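Local coordinates for Endoglucanase(Endo-1,4-beta-glucanase)protein (Pseudomonas stutzeri, PDB 6R2J) that probably hydrolyses beta-1,4-glycosidic bonds of cellulose as a family 5 endoglucanase with a TIM-barrel fold, and binds cellobiose in its substrate cleft, at residues 215-220 with 254-259; 281-286 with 292-297. All blocks are in the same frame, centred on the assembly; numbering follows the deposited sequence.

How the interactions relate
Both contacts are buried, lie on the same side of the chain's centre and touch one another. The centre of interaction 2 lies about 13 Å from the centre of the chain. The centre of interaction 1 lies about 20 Å from the centre of the chain. Interaction 2 joins the last strand of the barrel to the loop that follows it. Interaction 1 joins two loops that follow neighbouring strands, and rests largely on one tyrosine ring against a proline. Interaction 2 buries more surface and relies on hydrogen bonds to backbone atoms as well as aromatic and aliphatic packing. Between them, Asp258 OD2 forms a salt bridge with Lys293 NZ (2.9 Å), and Gly254 CA packs on Tyr282 CE1 (3.6 Å).

Interaction 1 (215-220 with 254-259); sequences GKYMAQ and GIPDDL
Neither 215-220 nor 254-259 is helix or strand, and their nearest CA atoms are those of Tyr217 and Pro256, 7.5 Å apart. Both belong to loops of the TIM barrel, the first following strand 201-206 and the second joining strand 248-252 to helix 260-276, with Leu259 as the N-cap residue of that helix. The contact is carried by the Tyr217 ring lying against the Pro256 ring in a CH-pi interaction: Pro256 CD stands 3.5 Å from the centroid of the Tyr217 ring, only 7° off the ring normal, so it sits over the middle of the face. Pro256 CG reaches the inner end of the same ring, 3.4 Å from Tyr217 CG. The two side chains cross at about a right angle. With Tyr217 CG anti to its carbonyl carbon (chi1 -73°), the ring extends toward 254-259. Leu259 CD1 meets it obliquely, 4.0 Å from Tyr217 CD1. Lys216 next to the tyrosine belongs to the glycan pocket and makes a weak hydrogen bond to a bound glucose unit. Tyr217 N is bonded to Asp210 and its hydroxyl to Phe209 N, which ties the tyrosine to its own loop at both ends. Phe209 N is the stronger polar partner of that hydroxyl; across the contact, Tyr217 OH gives a weak hydrogen bond of 2.8 Å to Gly254 O.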
loop_
_atom_site.group_PDB
_atom_site.type_symbol
_atom_site.label_atom_id
_atom_site.label_comp_id
_atom_site.label_asym_id
_atom_site.label_seq_id
_atom_site.Cartn_x
_atom_site.Cartn_y
_atom_site.Cartn_z
ATOM N N GLY A 215 -10.231 -4.730 -9.861
ATOM C CA GLY A 215 -9.689 -5.779 -9.041
ATOM C C GLY A 215 -10.725 -6.675 -8.406
ATOM O O GLY A 215 -10.350 -7.550 -7.613
ATOM N N LYS A 216 -12.012 -6.486 -8.724
ATOM C CA LYS A 216 -13.060 -7.394 -8.257
ATOM C C LYS A 216 -13.082 -8.688 -9.072
ATOM O O LYS A 216 -13.528 -9.733 -8.576
ATOM C CB LYS A 216 -14.443 -6.753 -8.371
ATOM C CG LYS A 216 -14.620 -5.456 -7.641
ATOM C CD LYS A 216 -16.033 -4.861 -7.994
ATOM C CE LYS A 216 -16.005 -3.326 -8.217
ATOM N NZ LYS A 216 -15.264 -2.532 -7.152
ATOM N N TYR A 217 -12.611 -8.633 -10.319
ATOM C CA TYR A 217 -12.516 -9.807 -11.174
ATOM C C TYR A 217 -13.868 -10.508 -11.315
ATOM O O TYR A 217 -14.000 -11.720 -11.135
ATOM C CB TYR A 217 -11.431 -10.741 -10.651
ATOM C CG TYR A 217 -10.050 -10.220 -10.902
ATOM C CD1 TYR A 217 -9.446 -10.391 -12.136
ATOM C CD2 TYR A 217 -9.344 -9.539 -9.913
ATOM C CE1 TYR A 217 -8.165 -9.924 -12.381
ATOM C CE2 TYR A 217 -8.048 -9.045 -10.157
ATOM C CZ TYR A 217 -7.467 -9.255 -11.396
ATOM O OH TYR A 217 -6.190 -8.807 -11.676
ATOM N N MET A 218 -14.885 -9.732 -11.651
ATOM C CA MET A 218 -16.160 -10.322 -12.019
ATOM C C MET A 218 -16.010 -11.131 -13.304
ATOM O O MET A 218 -15.087 -10.931 -14.097
ATOM C CB MET A 218 -17.202 -9.230 -12.199
ATOM C CG MET A 218 -17.355 -8.420 -10.913
ATOM S SD MET A 218 -18.678 -7.266 -10.982
ATOM C CE MET A 218 -17.711 -5.826 -11.528
ATOM N N ALA A 219 -16.919 -12.088 -13.476
ATOM C CA ALA A 219 -16.771 -13.048 -14.569
ATOM C C ALA A 219 -16.809 -12.345 -15.925
ATOM O O ALA A 219 -15.991 -12.635 -16.807
ATOM C CB ALA A 219 -17.856 -14.131 -14.494
ATOM N N GLN A 220 -17.754 -11.432 -16.121
ATOM C CA GLN A 220 -17.901 -10.800 -17.428
ATOM C C GLN A 220 -16.726 -9.885 -17.781
ATOM O O GLN A 220 -16.475 -9.646 -18.966
ATOM C CB GLN A 220 -19.260 -10.081 -17.486
ATOM C CG GLN A 220 -19.304 -8.663 -16.845
ATOM C CD GLN A 220 -19.645 -8.654 -15.352
ATOM O OE1 GLN A 220 -19.427 -9.646 -14.632
ATOM N NE2 GLN A 220 -20.167 -7.520 -14.881
ATOM N N GLY A 254 -3.147 -7.846 -7.832
ATOM C CA GLY A 254 -3.432 -9.201 -7.390
ATOM C C GLY A 254 -4.188 -9.925 -8.475
ATOM O O GLY A 254 -4.718 -9.305 -9.398
ATOM N N ILE A 255 -4.216 -11.250 -8.359
ATOM C CA ILE A 255 -4.871 -12.054 -9.383
ATOM C C ILE A 255 -5.629 -13.192 -8.721
ATOM O O ILE A 255 -5.243 -13.709 -7.671
ATOM C CB ILE A 255 -3.875 -12.648 -10.425
ATOM C CG1 ILE A 255 -2.862 -13.586 -9.766
ATOM C CG2 ILE A 255 -3.135 -11.591 -11.198
ATOM C CD1 ILE A 255 -1.877 -14.249 -10.745
ATOM N N PRO A 256 -6.742 -13.596 -9.345
ATOM C CA PRO A 256 -7.392 -14.835 -8.906
ATOM C C PRO A 256 -6.577 -16.056 -9.285
ATOM O O PRO A 256 -5.873 -16.076 -10.293
ATOM C CB PRO A 256 -8.735 -14.824 -9.652
ATOM C CG PRO A 256 -8.904 -13.359 -10.176
ATOM C CD PRO A 256 -7.493 -12.919 -10.436
ATOM N N ASP A 257 -6.732 -17.097 -8.493
ATOM C CA ASP A 257 -6.073 -18.370 -8.712
ATOM C C ASP A 257 -6.729 -19.245 -9.786
ATOM O O ASP A 257 -6.280 -20.373 -9.974
ATOM C CB ASP A 257 -6.059 -19.115 -7.369
ATOM C CG ASP A 257 -7.495 -19.424 -6.808
ATOM O OD1 ASP A 257 -8.439 -19.529 -7.610
ATOM O OD2 ASP A 257 -7.673 -19.599 -5.570
ATOM N N ASP A 258 -7.739 -18.761 -10.507
ATOM C CA ASP A 258 -8.430 -19.586 -11.496
ATOM C C ASP A 258 -8.430 -18.967 -12.888
ATOM O O ASP A 258 -9.202 -19.380 -13.770
ATOM C CB ASP A 258 -9.857 -19.883 -11.037
ATOM C CG ASP A 258 -10.734 -18.639 -10.974
ATOM O OD1 ASP A 258 -10.178 -17.504 -11.027
ATOM O OD2 ASP A 258 -11.986 -18.817 -10.887
ATOM N N LEU A 259 -7.553 -17.999 -13.112
ATOM C CA LEU A 259 -7.441 -17.312 -14.389
ATOM C C LEU A 259 -6.006 -17.441 -14.876
ATOM O O LEU A 259 -5.159 -16.620 -14.514
ATOM C CB LEU A 259 -7.832 -15.846 -14.226
ATOM C CG LEU A 259 -9.260 -15.535 -13.792
ATOM C CD1 LEU A 259 -9.432 -14.000 -13.893
ATOM C CD2 LEU A 259 -10.282 -16.213 -14.611
#

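Interaction 2 (281-286 with 292-297); sequences AYWAGG and YKLAIE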
loop_
_atom_site.group_PDB
_atom_site.type_symbol
_atom_site.label_atom_id
_atom_site.label_comp_id
_atom_site.label_asym_id
_atom_site.label_seq_id
_atom_site.Cartn_x
_atom_site.Cartn_y
_atom_site.Cartn_z
ATOM N N ALA A 281 3.323 -4.229 -3.923
ATOM C CA ALA A 281 2.754 -5.029 -2.846
ATOM C C ALA A 281 1.552 -5.779 -3.394
ATOM O O ALA A 281 0.625 -5.177 -3.943
ATOM C CB ALA A 281 2.386 -4.160 -1.631
ATOM N N TYR A 282 1.618 -7.104 -3.289
ATOM C CA TYR A 282 0.540 -7.974 -3.704
ATOM C C TYR A 282 -0.652 -7.819 -2.778
ATOM O O TYR A 282 -0.488 -7.725 -1.568
ATOM C CB TYR A 282 1.018 -9.434 -3.643
ATOM C CG TYR A 282 -0.014 -10.365 -4.212
ATOM C CD1 TYR A 282 -0.040 -10.612 -5.550
ATOM C CD2 TYR A 282 -0.992 -10.937 -3.422
ATOM C CE1 TYR A 282 -0.965 -11.417 -6.090
ATOM C CE2 TYR A 282 -1.946 -11.709 -3.961
ATOM C CZ TYR A 282 -1.925 -11.947 -5.310
ATOM O OH TYR A 282 -2.882 -12.703 -5.908
ATOM N N TRP A 283 -1.863 -7.874 -3.347
ATOM C CA TRP A 283 -3.113 -7.875 -2.587
ATOM C C TRP A 283 -3.792 -9.239 -2.684
ATOM O O TRP A 283 -4.349 -9.565 -3.742
ATOM C CB TRP A 283 -4.050 -6.822 -3.174
ATOM C CG TRP A 283 -5.306 -6.708 -2.314
ATOM C CD1 TRP A 283 -6.483 -7.429 -2.426
ATOM C CD2 TRP A 283 -5.477 -5.844 -1.185
ATOM N NE1 TRP A 283 -7.355 -7.058 -1.424
ATOM C CE2 TRP A 283 -6.762 -6.091 -0.654
ATOM C CE3 TRP A 283 -4.662 -4.893 -0.567
ATOM C CZ2 TRP A 283 -7.239 -5.401 0.462
ATOM C CZ3 TRP A 283 -5.145 -4.209 0.488
ATOM C CH2 TRP A 283 -6.405 -4.475 1.017
ATOM N N ALA A 284 -3.797 -10.032 -1.600
ATOM C CA ALA A 284 -3.251 -9.687 -0.289
ATOM C C ALA A 284 -2.989 -10.989 0.422
ATOM O O ALA A 284 -3.575 -11.989 0.031
ATOM C CB ALA A 284 -4.244 -8.869 0.511
ATOM N N GLY A 285 -2.176 -10.965 1.493
ATOM C CA GLY A 285 -2.032 -12.096 2.407
ATOM C C GLY A 285 -2.521 -11.799 3.820
ATOM O O GLY A 285 -3.102 -10.732 4.068
ATOM N N GLY A 286 -2.299 -12.714 4.759
ATOM C CA GLY A 286 -2.670 -12.458 6.137
ATOM C C GLY A 286 -3.899 -13.210 6.610
ATOM O O GLY A 286 -4.455 -14.045 5.876
ATOM N N TYR A 292 -10.761 -16.503 -0.463
ATOM C CA TYR A 292 -10.616 -15.389 -1.397
ATOM C C TYR A 292 -9.640 -15.752 -2.524
ATOM O O TYR A 292 -8.493 -16.163 -2.282
ATOM C CB TYR A 292 -10.167 -14.157 -0.602
ATOM C CG TYR A 292 -9.985 -12.865 -1.363
ATOM C CD1 TYR A 292 -10.892 -12.455 -2.323
ATOM C CD2 TYR A 292 -8.881 -12.058 -1.112
ATOM C CE1 TYR A 292 -10.697 -11.247 -3.035
ATOM C CE2 TYR A 292 -8.674 -10.859 -1.797
ATOM C CZ TYR A 292 -9.582 -10.439 -2.746
ATOM O OH TYR A 292 -9.338 -9.224 -3.404
ATOM N N LYS A 293 -10.128 -15.631 -3.763
ATOM C CA LYS A 293 -9.409 -16.168 -4.912
ATOM C C LYS A 293 -8.092 -15.451 -5.125
ATOM O O LYS A 293 -7.146 -16.036 -5.670
ATOM C CB LYS A 293 -10.267 -16.023 -6.165
ATOM C CG LYS A 293 -11.241 -17.141 -6.423
ATOM C CD LYS A 293 -11.797 -17.083 -7.852
ATOM C CE LYS A 293 -13.323 -17.152 -7.869
ATOM N NZ LYS A 293 -13.894 -17.394 -9.241
ATOM N N LEU A 294 -8.015 -14.181 -4.728
ATOM C CA LEU A 294 -6.770 -13.449 -4.894
ATOM C C LEU A 294 -5.805 -13.643 -3.720
ATOM O O LEU A 294 -4.652 -13.192 -3.795
ATOM C CB LEU A 294 -7.037 -11.940 -5.038
ATOM C CG LEU A 294 -7.488 -11.235 -6.321
ATOM C CD1 LEU A 294 -8.877 -11.724 -6.591
ATOM C CD2 LEU A 294 -7.426 -9.715 -6.132
ATOM N N ALA A 295 -6.247 -14.269 -2.638
ATOM C CA ALA A 295 -5.423 -14.345 -1.436
ATOM C C ALA A 295 -4.140 -15.141 -1.688
ATOM O O ALA A 295 -4.168 -16.214 -2.296
ATOM C CB ALA A 295 -6.232 -14.986 -0.293
ATOM N N ILE A 296 -3.012 -14.616 -1.206
ATOM C CA ILE A 296 -1.738 -15.326 -1.252
ATOM C C ILE A 296 -1.390 -16.019 0.070
ATOM O O ILE A 296 -0.316 -16.635 0.174
ATOM C CB ILE A 296 -0.645 -14.334 -1.697
ATOM C CG1 ILE A 296 0.616 -15.027 -2.219
ATOM C CG2 ILE A 296 -0.277 -13.429 -0.556
ATOM C CD1 ILE A 296 1.686 -14.061 -2.780
ATOM N N GLU A 297 -2.285 -15.978 1.062
ATOM C CA GLU A 297 -2.050 -16.662 2.323
ATOM C C GLU A 297 -2.113 -18.174 2.114
ATOM O O GLU A 297 -3.079 -18.668 1.511
ATOM C CB GLU A 297 -3.110 -16.215 3.312
ATOM C CG GLU A 297 -2.940 -16.716 4.724
ATOM C CD GLU A 297 -1.700 -16.212 5.370
ATOM O OE1 GLU A 297 -1.227 -15.144 4.972
ATOM O OE2 GLU A 297 -1.200 -16.895 6.283
HETATM O O HOH W 1 -10.371 -7.414 -0.997
#
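In the last TIM-barrel strand, 280-285, the chain turns a corner at Trp283, a cis peptide leads into Ala284, probably as in related family 5 enzymes, and the following loop folds back through a type I turn from Tyr292 to Ala295. The Trp283 side chain lies about 8 Å from a bound glucose unit, which places the corner near the glycan pocket. Tyr282, its CG anti to the backbone N (chi1 -174°), sends its hydroxyl to Leu294 O at 2.8 Å; this carbonyl oxygen lies at the ring edge, and the donor is tilted 20° from the carbonyl plane. The same hydroxyl is also hydrogen-bonded to Ile255 N. Ile296 CD1 lies over one face of that ring, toward its rim. Ile296 N donates to Ala284 O (3.0 Å, 166° at the hydrogen) from above the carbonyl plane. Trp283 and Tyr292 cross at about a right angle, with Tyr292 OH at the indole edge, 3.5 Å from Trp283 CD1. A water accepts from Trp283 NE1 and weakly bridges to Tyr292 OH. Trp283 O is buried and has no hydrogen-bond partner in the model. Glu297 bends at chi2, bringing OE1, which also bonds Tyr47 OH, to within 2.7 Å of Gly286 N, the donor standing above the carboxylate plane.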